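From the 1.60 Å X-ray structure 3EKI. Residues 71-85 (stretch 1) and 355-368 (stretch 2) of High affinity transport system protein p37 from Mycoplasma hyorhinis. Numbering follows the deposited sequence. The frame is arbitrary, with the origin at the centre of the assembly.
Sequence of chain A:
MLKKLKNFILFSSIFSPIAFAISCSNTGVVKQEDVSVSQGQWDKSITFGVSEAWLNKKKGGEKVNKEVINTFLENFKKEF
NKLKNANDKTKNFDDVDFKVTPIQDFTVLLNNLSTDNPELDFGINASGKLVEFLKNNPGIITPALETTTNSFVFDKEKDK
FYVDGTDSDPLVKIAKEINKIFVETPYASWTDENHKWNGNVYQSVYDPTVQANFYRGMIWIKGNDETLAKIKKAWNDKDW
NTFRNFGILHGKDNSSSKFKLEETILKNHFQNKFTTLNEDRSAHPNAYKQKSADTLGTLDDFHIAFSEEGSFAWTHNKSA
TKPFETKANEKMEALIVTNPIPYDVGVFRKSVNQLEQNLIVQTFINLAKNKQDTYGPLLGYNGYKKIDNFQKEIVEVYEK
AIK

Stretch 1 71-85: TFLENFKKEFNKLKN
Stretch 2 (355-368) LEQNLIVQTFINLA

Residues 71-85 and 355-368 are both α-helical throughout, each held by regular i to i+4 backbone hydrogen bonds, and phi and psi stay in the helical range, mostly near -63° and -43°, with psi relaxing to -27° at Asn81 and the angles reaching -83°/-11° at Asn85. The helix axes approach to 9.2 Å, and their N-to-C directions differ by 123°, so the chains run obliquely in opposing senses. The register is set by Phe80 and Thr363, whose CA atoms lie 5.6 Å apart; earlier residues of the second helix therefore meet the C-terminal part of the first, and later ones its N-terminal part. The contact buries 731 Å², counting both sides.

Leu355 does not reach the first helix. Contact begins with Glu356 (chi1 t, chi2 t), whose CG lies 3.9 Å from Phe80 CZ. Gln357 and Asn358 point away. Leu359 (m, t) points toward the partner helix: its CB is 3.4 Å from Phe80 CE2, and its CD2 is 3.6 Å from Leu83 CB and 3.9 Å from Lys84 N. Ile360 (m, t) leaves sideways and places CG1 3.6 Å from Phe80 CE2 and CG2 3.8 Å from Phe76 CZ, so it touches two aromatic rings one helical turn apart. Phe80 (chi1 171°, chi2 -88°) thus fits as a knob among Glu356, Leu359, Ile360 and Thr363.

Val361 points away, while Gln362 (t, p) adds a small contact, its CG 4.0 Å from Leu83 CD1. Gln362 NE2 donates to Asn366 OD1 at 2.9 Å within the same helix.

Thr363 (chi1 m), the residue whose CA comes nearest to the first helix, packs as a knob among Phe76, Glu79, Phe80 and Leu83. Thr363 OG1 donates to Leu359 O at 2.8 Å, satisfying the hydroxyl within its own helix, and lies 3.3 Å from Phe80 CA. Thr363 CG2 sits 3.4 Å from the centroid of the Phe76 ring, only 7° off the ring normal, a CH-pi contact over the face.

Phe76 (chi1 -155°, chi2 -79°) also directs its edge toward the face of Phe364 (chi1 -86°, chi2 -77°), with centroids 4.8 Å apart and planes at 69°. The Phe364 ring further meets Phe72 (chi1 168°, chi2 81°), Phe364 CE1 lying 3.7 Å from Phe72 CZ, near the plane of the Phe72 ring.

Ile365 is out of reach. Asn366 (chi1 m, chi2 -4°) points toward the first helix and makes the one hydrogen bond between the stretches, ND2 to Glu79 OE2 at 3.1 Å with a nearly straight N-H...acceptor angle of 167°. Glu79 (t, p) accepts it, its chain bent at chi2, and its OE2 also forms a long salt bridge with Lys82 NZ at 3.7 Å.

Leu367 (m, t) closes the contact as a knob among Phe72, Asn75, Phe76 and Glu79, with CD1 3.5 Å from Phe76 CD2 and CD2 3.7 Å from Asn75 O. Ala368 makes no contact.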

# COMPACT_ATOMS: atom_id res chain seq x y z
N THR A 71 10.04 -14.07 -16.47
CA THR A 71 10.73 -14.98 -15.57
C THR A 71 9.82 -15.46 -14.47
O THR A 71 9.77 -16.62 -14.06
CB THR A 71 11.93 -14.28 -14.89
OG1 THR A 71 12.91 -13.98 -15.90
CG2 THR A 71 12.57 -15.21 -13.88
N PHE A 72 9.06 -14.48 -13.94
CA PHE A 72 8.11 -14.84 -12.89
C PHE A 72 7.11 -15.88 -13.41
O PHE A 72 6.88 -16.84 -12.69
CB PHE A 72 7.38 -13.60 -12.39
CG PHE A 72 6.17 -13.85 -11.51
CD1 PHE A 72 6.34 -14.14 -10.17
CD2 PHE A 72 4.89 -13.79 -12.04
CE1 PHE A 72 5.25 -14.35 -9.35
CE2 PHE A 72 3.78 -14.01 -11.22
CZ PHE A 72 3.99 -14.30 -9.89
N LEU A 73 6.56 -15.63 -14.59
CA LEU A 73 5.52 -16.56 -15.08
C LEU A 73 6.04 -17.96 -15.34
O LEU A 73 5.32 -18.95 -15.13
CB LEU A 73 4.93 -15.99 -16.37
CG LEU A 73 4.01 -14.78 -16.16
CD1 LEU A 73 3.76 -14.13 -17.50
CD2 LEU A 73 2.74 -15.17 -15.42
N GLU A 74 7.27 -18.05 -15.81
CA GLU A 74 7.91 -19.33 -16.05
C GLU A 74 8.14 -20.03 -14.72
O GLU A 74 7.79 -21.20 -14.56
CB GLU A 74 9.22 -19.19 -16.83
CG GLU A 74 9.99 -20.48 -16.96
CD GLU A 74 9.41 -21.47 -17.96
OE1 GLU A 74 8.48 -21.12 -18.71
OE2 GLU A 74 9.89 -22.63 -17.97
N ASN A 75 8.70 -19.33 -13.71
CA ASN A 75 8.88 -19.96 -12.42
C ASN A 75 7.57 -20.41 -11.80
O ASN A 75 7.49 -21.46 -11.14
CB ASN A 75 9.55 -18.95 -11.48
CG ASN A 75 11.01 -18.72 -11.81
OD1 ASN A 75 11.60 -19.41 -12.63
ND2 ASN A 75 11.63 -17.73 -11.16
N PHE A 76 6.53 -19.61 -12.00
CA PHE A 76 5.22 -19.90 -11.47
C PHE A 76 4.62 -21.16 -12.09
O PHE A 76 4.15 -22.06 -11.40
CB PHE A 76 4.25 -18.73 -11.71
CG PHE A 76 3.12 -18.68 -10.70
CD1 PHE A 76 2.02 -19.51 -10.81
CD2 PHE A 76 3.17 -17.80 -9.64
CE1 PHE A 76 1.01 -19.52 -9.88
CE2 PHE A 76 2.18 -17.82 -8.69
CZ PHE A 76 1.09 -18.66 -8.79
N LYS A 77 4.69 -21.17 -13.42
CA LYS A 77 4.16 -22.35 -14.13
C LYS A 77 4.86 -23.63 -13.71
O LYS A 77 4.23 -24.68 -13.51
CB LYS A 77 4.30 -22.11 -15.62
CG LYS A 77 3.90 -23.24 -16.54
CD LYS A 77 4.05 -22.89 -18.02
CE LYS A 77 5.51 -22.85 -18.44
NZ LYS A 77 5.68 -22.67 -19.90
N LYS A 78 6.19 -23.58 -13.58
CA LYS A 78 6.89 -24.80 -13.20
C LYS A 78 6.56 -25.28 -11.80
O LYS A 78 6.35 -26.47 -11.54
CB LYS A 78 8.41 -24.60 -13.35
CG LYS A 78 8.91 -24.26 -14.72
CD LYS A 78 8.47 -25.24 -15.80
CE LYS A 78 9.21 -26.56 -15.65
NZ LYS A 78 8.86 -27.51 -16.76
N GLU A 79 6.52 -24.41 -10.79
CA GLU A 79 6.17 -24.81 -9.44
C GLU A 79 4.72 -25.24 -9.33
O GLU A 79 4.44 -26.23 -8.67
CB GLU A 79 6.46 -23.65 -8.47
CG GLU A 79 6.08 -23.89 -7.02
CD GLU A 79 6.83 -25.00 -6.32
OE1 GLU A 79 7.95 -25.30 -6.76
OE2 GLU A 79 6.35 -25.59 -5.33
N PHE A 80 3.84 -24.48 -9.98
CA PHE A 80 2.42 -24.83 -9.94
C PHE A 80 2.26 -26.27 -10.45
O PHE A 80 1.51 -27.02 -9.83
CB PHE A 80 1.53 -23.88 -10.73
CG PHE A 80 0.08 -24.32 -10.87
CD1 PHE A 80 -0.37 -25.14 -11.91
CD2 PHE A 80 -0.84 -23.93 -9.93
CE1 PHE A 80 -1.65 -25.58 -11.98
CE2 PHE A 80 -2.17 -24.31 -10.01
CZ PHE A 80 -2.55 -25.12 -11.06
N ASN A 81 2.81 -26.53 -11.63
CA ASN A 81 2.45 -27.85 -12.21
C ASN A 81 3.13 -28.97 -11.45
O ASN A 81 2.63 -30.09 -11.38
CB ASN A 81 2.74 -27.87 -13.71
CG ASN A 81 1.67 -27.11 -14.48
OD1 ASN A 81 0.49 -27.43 -14.51
ND2 ASN A 81 2.07 -26.02 -15.12
N LYS A 82 4.29 -28.66 -10.85
CA LYS A 82 4.89 -29.68 -9.97
C LYS A 82 3.98 -30.04 -8.82
O LYS A 82 3.75 -31.20 -8.51
CB LYS A 82 6.25 -29.16 -9.49
CG LYS A 82 7.00 -30.13 -8.59
CD LYS A 82 7.89 -29.37 -7.60
CE LYS A 82 7.95 -30.05 -6.24
NZ LYS A 82 7.47 -29.14 -5.15
N LEU A 83 3.43 -29.03 -8.13
CA LEU A 83 2.51 -29.28 -7.04
C LEU A 83 1.26 -30.02 -7.49
O LEU A 83 0.78 -30.95 -6.84
CB LEU A 83 2.05 -27.94 -6.44
CG LEU A 83 3.06 -27.12 -5.66
CD1 LEU A 83 2.32 -25.94 -5.04
CD2 LEU A 83 3.75 -27.95 -4.60
N LYS A 84 0.75 -29.54 -8.62
CA LYS A 84 -0.44 -30.11 -9.22
C LYS A 84 -0.26 -31.60 -9.49
O LYS A 84 -1.13 -32.41 -9.16
CB LYS A 84 -0.77 -29.41 -10.53
CG LYS A 84 -1.95 -30.01 -11.29
CD LYS A 84 -1.74 -29.77 -12.77
CE LYS A 84 -2.71 -30.49 -13.66
NZ LYS A 84 -2.29 -31.88 -13.86
N ASN A 85 0.87 -31.93 -10.11
CA ASN A 85 1.07 -33.31 -10.55
C ASN A 85 1.58 -34.26 -9.49
O ASN A 85 1.56 -35.47 -9.69
CB ASN A 85 2.00 -33.28 -11.78
CG ASN A 85 1.22 -32.77 -12.99
OD1 ASN A 85 0.06 -33.18 -13.19
ND2 ASN A 85 1.81 -31.88 -13.77
N LEU A 355 -9.57 -26.17 -5.99
CA LEU A 355 -8.31 -26.89 -5.92
C LEU A 355 -7.22 -26.09 -6.65
O LEU A 355 -6.10 -26.00 -6.13
CB LEU A 355 -8.42 -28.28 -6.55
CG LEU A 355 -9.44 -29.21 -5.92
CD1 LEU A 355 -9.57 -30.49 -6.74
CD2 LEU A 355 -9.07 -29.56 -4.49
N GLU A 356 -7.58 -25.55 -7.81
CA GLU A 356 -6.64 -24.71 -8.58
C GLU A 356 -6.30 -23.43 -7.82
O GLU A 356 -5.12 -23.04 -7.79
CB GLU A 356 -7.23 -24.42 -9.96
CG GLU A 356 -6.21 -23.85 -10.95
CD GLU A 356 -6.73 -23.74 -12.36
OE1 GLU A 356 -7.96 -23.91 -12.53
OE2 GLU A 356 -5.94 -23.49 -13.30
N GLN A 357 -7.29 -22.80 -7.21
CA GLN A 357 -7.02 -21.58 -6.43
C GLN A 357 -6.02 -21.86 -5.33
O GLN A 357 -5.03 -21.16 -5.12
CB GLN A 357 -8.32 -21.01 -5.83
CG GLN A 357 -9.33 -20.44 -6.79
CD GLN A 357 -10.49 -19.80 -6.05
OE1 GLN A 357 -10.29 -19.27 -4.96
NE2 GLN A 357 -11.68 -19.85 -6.61
N ASN A 358 -6.23 -22.92 -4.55
CA ASN A 358 -5.35 -23.26 -3.46
C ASN A 358 -3.95 -23.61 -3.96
O ASN A 358 -2.96 -23.28 -3.31
CB ASN A 358 -5.91 -24.41 -2.62
CG ASN A 358 -7.22 -24.04 -1.95
OD1 ASN A 358 -7.50 -22.87 -1.69
ND2 ASN A 358 -8.08 -25.03 -1.69
N LEU A 359 -3.80 -24.27 -5.11
CA LEU A 359 -2.47 -24.54 -5.67
C LEU A 359 -1.79 -23.25 -6.11
O LEU A 359 -0.58 -23.09 -5.97
CB LEU A 359 -2.59 -25.49 -6.85
CG LEU A 359 -2.77 -26.96 -6.51
CD1 LEU A 359 -3.28 -27.65 -7.77
CD2 LEU A 359 -1.49 -27.63 -6.04
N ILE A 360 -2.57 -22.30 -6.61
CA ILE A 360 -1.99 -21.01 -7.02
C ILE A 360 -1.54 -20.27 -5.76
O ILE A 360 -0.41 -19.73 -5.76
CB ILE A 360 -2.96 -20.22 -7.91
CG1 ILE A 360 -3.12 -20.86 -9.31
CG2 ILE A 360 -2.58 -18.76 -8.02
CD1 ILE A 360 -4.29 -20.28 -10.10
N VAL A 361 -2.34 -20.26 -4.72
CA VAL A 361 -1.89 -19.62 -3.45
C VAL A 361 -0.60 -20.24 -2.96
O VAL A 361 0.37 -19.56 -2.63
CB VAL A 361 -3.00 -19.68 -2.38
CG1 VAL A 361 -2.47 -19.29 -1.01
CG2 VAL A 361 -4.18 -18.79 -2.76
N GLN A 362 -0.50 -21.57 -2.91
CA GLN A 362 0.68 -22.24 -2.40
C GLN A 362 1.89 -21.99 -3.30
O GLN A 362 3.02 -21.93 -2.80
CB GLN A 362 0.43 -23.75 -2.29
CG GLN A 362 1.48 -24.46 -1.45
CD GLN A 362 1.48 -23.94 -0.02
OE1 GLN A 362 0.41 -23.93 0.58
NE2 GLN A 362 2.65 -23.55 0.45
N THR A 363 1.62 -21.81 -4.59
CA THR A 363 2.72 -21.50 -5.50
C THR A 363 3.32 -20.12 -5.17
O THR A 363 4.56 -19.99 -5.18
CB THR A 363 2.28 -21.59 -6.97
OG1 THR A 363 1.93 -22.96 -7.24
CG2 THR A 363 3.41 -21.22 -7.91
N PHE A 364 2.50 -19.13 -4.86
CA PHE A 364 3.03 -17.82 -4.44
C PHE A 364 3.92 -18.02 -3.21
O PHE A 364 5.04 -17.51 -3.16
CB PHE A 364 1.93 -16.80 -4.15
CG PHE A 364 1.44 -16.03 -5.34
CD1 PHE A 364 2.16 -14.99 -5.89
CD2 PHE A 364 0.24 -16.35 -5.95
CE1 PHE A 364 1.68 -14.29 -6.98
CE2 PHE A 364 -0.25 -15.68 -7.03
CZ PHE A 364 0.48 -14.64 -7.57
N ILE A 365 3.42 -18.74 -2.22
CA ILE A 365 4.10 -18.98 -0.95
C ILE A 365 5.44 -19.65 -1.17
O ILE A 365 6.49 -19.25 -0.65
CB ILE A 365 3.19 -19.78 -0.01
CG1 ILE A 365 1.96 -19.00 0.43
CG2 ILE A 365 3.96 -20.28 1.20
CD1 ILE A 365 0.86 -19.77 1.14
N ASN A 366 5.40 -20.72 -1.99
CA ASN A 366 6.63 -21.48 -2.22
C ASN A 366 7.63 -20.70 -3.05
O ASN A 366 8.84 -20.85 -2.81
CB ASN A 366 6.31 -22.84 -2.86
CG ASN A 366 5.55 -23.78 -1.98
OD1 ASN A 366 5.24 -23.57 -0.81
ND2 ASN A 366 5.18 -24.94 -2.54
N LEU A 367 7.22 -19.86 -3.99
CA LEU A 367 8.10 -19.04 -4.80
C LEU A 367 8.83 -18.02 -3.90
O LEU A 367 10.01 -17.75 -4.13
CB LEU A 367 7.41 -18.27 -5.93
CG LEU A 367 6.97 -19.05 -7.17
CD1 LEU A 367 6.28 -18.10 -8.14
CD2 LEU A 367 8.12 -19.77 -7.86
N ALA A 368 8.11 -17.48 -2.94
CA ALA A 368 8.71 -16.52 -2.01
C ALA A 368 9.74 -17.25 -1.16
O ALA A 368 10.88 -16.83 -0.93
CB ALA A 368 7.66 -15.84 -1.14